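Local coordinates for protein carbohydrate binding module E1 (Uncultured bacterium, PDB 5KLE) that binds cellopentaose and probably directs plant-cell-wall-degrading enzymes to cellulose or related beta-glucans, at residues S50-T55 / Q59-T64; G11-T16 / D78-I83. All blocks are in the same frame, centred on the assembly; numbering follows the deposited sequence.

Interaction 1: S50-T55 / Q59-T64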
# COMPACT_ATOMS: atom_id res chain seq x y z
N SER A 50 2.72 9.48 3.48
CA SER A 50 2.33 8.18 4.00
C SER A 50 3.50 7.20 4.03
O SER A 50 4.52 7.40 3.36
CB SER A 50 1.15 7.60 3.17
OG SER A 50 1.51 7.44 1.80
N SER A 51 3.36 6.13 4.82
CA SER A 51 4.37 5.07 4.85
C SER A 51 3.70 3.71 4.98
O SER A 51 2.59 3.60 5.50
CB SER A 51 5.41 5.29 5.94
OG SER A 51 4.86 5.08 7.23
N TYR A 52 4.42 2.67 4.54
CA TYR A 52 3.86 1.32 4.38
C TYR A 52 4.88 0.24 4.72
O TYR A 52 6.09 0.41 4.54
CB TYR A 52 3.50 1.05 2.88
CG TYR A 52 2.67 2.16 2.25
CD1 TYR A 52 1.27 2.05 2.15
CD2 TYR A 52 3.27 3.36 1.82
CE1 TYR A 52 0.50 3.08 1.61
CE2 TYR A 52 2.49 4.42 1.29
CZ TYR A 52 1.11 4.24 1.16
OH TYR A 52 0.32 5.28 0.66
N ASN A 53 4.36 -0.89 5.18
CA ASN A 53 5.12 -2.14 5.31
C ASN A 53 4.39 -3.24 4.55
O ASN A 53 3.17 -3.41 4.73
CB ASN A 53 5.20 -2.62 6.77
CG ASN A 53 6.06 -1.73 7.66
OD1 ASN A 53 6.93 -1.02 7.18
ND2 ASN A 53 5.84 -1.82 8.99
N ILE A 54 5.12 -4.02 3.75
CA ILE A 54 4.55 -5.16 3.03
C ILE A 54 4.83 -6.41 3.84
O ILE A 54 5.98 -6.67 4.22
CB ILE A 54 5.14 -5.29 1.62
CG1 ILE A 54 4.77 -4.07 0.80
CG2 ILE A 54 4.68 -6.59 0.96
CD1 ILE A 54 5.34 -4.05 -0.62
N THR A 55 3.79 -7.21 4.11
CA THR A 55 4.00 -8.41 4.95
C THR A 55 4.98 -9.35 4.27
O THR A 55 4.83 -9.68 3.09
CB THR A 55 2.66 -9.09 5.21
OG1 THR A 55 1.81 -8.11 5.82
CG2 THR A 55 2.84 -10.30 6.18
N GLN A 59 9.93 -3.04 3.84
CA GLN A 59 9.48 -2.32 5.02
C GLN A 59 9.89 -0.86 4.93
O GLN A 59 10.90 -0.51 4.29
CB GLN A 59 10.13 -2.91 6.28
CG GLN A 59 9.93 -4.40 6.46
CD GLN A 59 8.51 -4.70 6.94
OE1 GLN A 59 8.09 -4.31 8.05
NE2 GLN A 59 7.77 -5.40 6.11
N GLY A 60 9.10 0.01 5.56
CA GLY A 60 9.46 1.42 5.60
C GLY A 60 9.39 2.14 4.26
O GLY A 60 10.17 3.07 4.02
N ILE A 61 8.48 1.72 3.38
CA ILE A 61 8.23 2.43 2.12
C ILE A 61 7.60 3.78 2.43
O ILE A 61 6.71 3.86 3.26
CB ILE A 61 7.25 1.58 1.28
CG1 ILE A 61 7.78 0.17 1.00
CG2 ILE A 61 6.85 2.30 -0.02
CD1 ILE A 61 6.66 -0.82 0.80
N THR A 62 8.01 4.84 1.73
CA THR A 62 7.43 6.15 1.95
C THR A 62 6.90 6.73 0.64
O THR A 62 7.42 6.46 -0.45
CB THR A 62 8.43 7.15 2.57
OG1 THR A 62 9.59 7.30 1.72
CG2 THR A 62 8.87 6.66 3.93
N ASN A 63 5.88 7.59 0.76
CA ASN A 63 5.36 8.35 -0.37
C ASN A 63 5.05 9.77 0.08
O ASN A 63 4.48 9.98 1.17
CB ASN A 63 4.10 7.66 -0.92
CG ASN A 63 3.50 8.40 -2.12
OD1 ASN A 63 2.68 9.33 -1.99
ND2 ASN A 63 3.91 7.99 -3.33
N THR A 64 5.43 10.76 -0.73
CA THR A 64 5.26 12.18 -0.37
C THR A 64 3.85 12.72 -0.56
O THR A 64 3.56 13.81 -0.05
CB THR A 64 6.14 13.06 -1.27
OG1 THR A 64 5.79 12.83 -2.66
CG2 THR A 64 7.60 12.71 -1.07
O HOH W 1 1.01 9.50 0.21
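Ser50 OG, on the inward face of the hairpin of strands 50-54 and 61-63, takes part in two hydrogen bonds. It accepts one from Tyr52 OH (2.7 Å) and gives its proton to a water at 2.6 Å, which relays one to Asn63 OD1. With CG anti to its carbonyl carbon (chi1 -50°), the Tyr52 ring leans back along its strand, bringing the hydroxyl to Ser50 and setting Asn63 CB at the ring edge. Antiparallel pairing (Ser50 N to Asn63 O, 2.9 Å) runs to Tyr52, which faces both Gly60 and Ile61 in a G1 beta bulge. Gly60 accepts the positive phi (68°), and its N-H points almost straight at Asn53 OD1, 2.9 Å off. The Gln59 side chain crosses that of Asn53 at about a right angle, yet their amide planes are only 29° apart; Gln59 NE2 bonds to Gly57 O. Strand 61-63 is outermost in its five-stranded sheet, and Ile61 CD1 meets Ile54 CG1 at 3.8 Å, both isoleucines packing on Val71 of the facing sheet. Serine, tyrosine and asparagine can be buried beside them because the hydroxyls and water pair with one another, and the Asn63 amide also with Gly65, Gly67 and Thr69.

Interaction 2: G11-T16 / D78-I83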
# COMPACT_ATOMS: atom_id res chain seq x y z
N GLY A 11 -5.43 -12.96 6.73
CA GLY A 11 -6.56 -13.20 7.62
C GLY A 11 -7.25 -11.94 8.16
O GLY A 11 -8.25 -12.09 8.89
N ASN A 12 -6.76 -10.72 7.86
CA ASN A 12 -7.37 -9.55 8.47
C ASN A 12 -7.27 -8.29 7.61
O ASN A 12 -7.34 -7.17 8.16
CB ASN A 12 -6.80 -9.35 9.91
CG ASN A 12 -5.31 -9.07 9.92
OD1 ASN A 12 -4.70 -8.79 8.89
ND2 ASN A 12 -4.73 -9.08 11.12
N PHE A 13 -7.12 -8.42 6.30
CA PHE A 13 -7.12 -7.25 5.42
C PHE A 13 -8.52 -6.65 5.36
O PHE A 13 -9.54 -7.37 5.33
CB PHE A 13 -6.61 -7.62 4.01
CG PHE A 13 -7.48 -8.60 3.26
CD1 PHE A 13 -7.33 -9.99 3.46
CD2 PHE A 13 -8.44 -8.15 2.37
CE1 PHE A 13 -8.11 -10.89 2.74
CE2 PHE A 13 -9.24 -9.05 1.67
CZ PHE A 13 -9.08 -10.41 1.85
N ASN A 14 -8.59 -5.32 5.39
CA ASN A 14 -9.88 -4.65 5.41
C ASN A 14 -10.25 -3.95 4.12
O ASN A 14 -11.40 -3.50 4.00
CB ASN A 14 -9.96 -3.66 6.60
CG ASN A 14 -9.06 -2.44 6.45
OD1 ASN A 14 -7.99 -2.50 5.82
ND2 ASN A 14 -9.48 -1.33 7.05
N LYS A 15 -9.35 -3.91 3.14
CA LYS A 15 -9.63 -3.33 1.83
C LYS A 15 -8.88 -4.13 0.77
O LYS A 15 -7.83 -4.72 1.06
CB LYS A 15 -9.19 -1.86 1.78
CG LYS A 15 -10.01 -0.94 2.73
CD LYS A 15 -9.50 0.50 2.72
CE LYS A 15 -10.45 1.36 3.56
NZ LYS A 15 -9.94 2.78 3.77
N THR A 16 -9.38 -4.10 -0.47
CA THR A 16 -8.72 -4.73 -1.61
C THR A 16 -8.52 -3.70 -2.71
O THR A 16 -9.49 -3.08 -3.17
CB THR A 16 -9.54 -5.92 -2.13
OG1 THR A 16 -9.70 -6.92 -1.10
CG2 THR A 16 -8.86 -6.56 -3.33
N ASP A 78 -0.27 -12.31 -4.31
CA ASP A 78 -1.03 -11.51 -3.36
C ASP A 78 -0.08 -10.86 -2.37
O ASP A 78 0.71 -11.56 -1.71
CB ASP A 78 -2.01 -12.37 -2.56
CG ASP A 78 -3.18 -12.87 -3.38
OD1 ASP A 78 -3.54 -12.26 -4.40
OD2 ASP A 78 -3.79 -13.87 -2.93
N LEU A 79 -0.19 -9.55 -2.22
CA LEU A 79 0.60 -8.79 -1.27
C LEU A 79 -0.34 -8.18 -0.25
O LEU A 79 -1.46 -7.81 -0.59
CB LEU A 79 1.30 -7.62 -2.00
CG LEU A 79 2.36 -8.04 -3.02
CD1 LEU A 79 2.80 -6.78 -3.75
CD2 LEU A 79 3.55 -8.72 -2.39
N TYR A 80 0.13 -8.07 0.99
CA TYR A 80 -0.62 -7.40 2.06
C TYR A 80 0.18 -6.19 2.52
O TYR A 80 1.31 -6.34 3.01
CB TYR A 80 -0.97 -8.40 3.18
CG TYR A 80 -1.87 -9.49 2.62
CD1 TYR A 80 -3.27 -9.28 2.49
CD2 TYR A 80 -1.33 -10.64 2.01
CE1 TYR A 80 -4.06 -10.22 1.90
CE2 TYR A 80 -2.16 -11.57 1.41
CZ TYR A 80 -3.51 -11.37 1.37
OH TYR A 80 -4.28 -12.34 0.76
N ILE A 81 -0.39 -5.01 2.34
CA ILE A 81 0.30 -3.74 2.52
C ILE A 81 -0.37 -2.97 3.66
O ILE A 81 -1.54 -2.54 3.55
CB ILE A 81 0.31 -2.95 1.21
CG1 ILE A 81 0.86 -3.87 0.10
CG2 ILE A 81 1.14 -1.67 1.37
CD1 ILE A 81 1.06 -3.21 -1.25
N LYS A 82 0.35 -2.81 4.78
CA LYS A 82 -0.14 -2.03 5.92
C LYS A 82 0.23 -0.56 5.74
O LYS A 82 1.39 -0.23 5.44
CB LYS A 82 0.47 -2.53 7.24
CG LYS A 82 -0.08 -1.73 8.43
CD LYS A 82 0.16 -2.41 9.75
CE LYS A 82 -0.52 -1.60 10.87
NZ LYS A 82 -0.03 -2.07 12.18
N ILE A 83 -0.75 0.32 5.97
CA ILE A 83 -0.50 1.77 6.01
C ILE A 83 -0.06 2.12 7.43
O ILE A 83 -0.85 2.11 8.38
CB ILE A 83 -1.72 2.59 5.55
CG1 ILE A 83 -2.18 2.08 4.18
CG2 ILE A 83 -1.33 4.08 5.45
CD1 ILE A 83 -3.27 2.90 3.53
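A small, purely apolar aromatic contact at the protein surface joins Phe13, in the loop leading into strand 15-16, to Tyr80 of strand 77-86. The two strands are not neighbours in their sheet: strand 30-35 runs between them, so the rings meet above it, on the outer side. The Phe13 and Tyr80 CA atoms stay 7.3 Å apart, and no hydrogen bond links the segments. Contact runs through a few atoms of each ring, Phe13 CD1 coming to 3.6 Å from Tyr80 CE1, while Phe13 CB lies 4.0 Å from Tyr80 CD1. With centroids 5.7 Å apart and planes inclined at 45°, the pair is neither a parallel stack nor a T-shape. Phe13 holds CG between its backbone N and carbonyl carbon (chi1 64°), which places the side chain against both Cys30 and Tyr80. Large flat side chains suit this place because they span the intervening strand. Tyr80 also touches Lys32, Cys8 and Ser10, and the Cys8-Cys30 disulfide ties down the same N-terminal loop. Asn14 adds polar fastening, its OD1 accepting from Cys30 N and its ND2 giving to Asp29. Leu79 and Ile81, on the other face of strand 77-86, point into the sandwich, touching Ile54 of the neighbouring strand. An N-terminal segment laid over the outer face of one sheet, with aliphatic residues filling the inner face, fits a beta-sandwich architecture, common among carbohydrate-binding modules.

In the fold
Both interactions belong to the five-stranded sheet and meet along neighbouring strands 50-54 and 77-86, where backbone bonds join Asn53 to Lys82 and Thr55 to Tyr80. Interaction 1 is a local, partly buried hairpin at one edge, held by main-chain pairing and by side chains directed into the sandwich, where Tyr52 also packs on Ile81 and Ile83. Interaction 2 is a long-range surface contact toward the opposite edge, resting on one aromatic pair without a polar bond between its segments. Along the chain the hairpin is nested inside the loop that interaction 2 closes. Inward-facing chemistry must satisfy buried polar groups; the outer contact only lays a loop on the sheet.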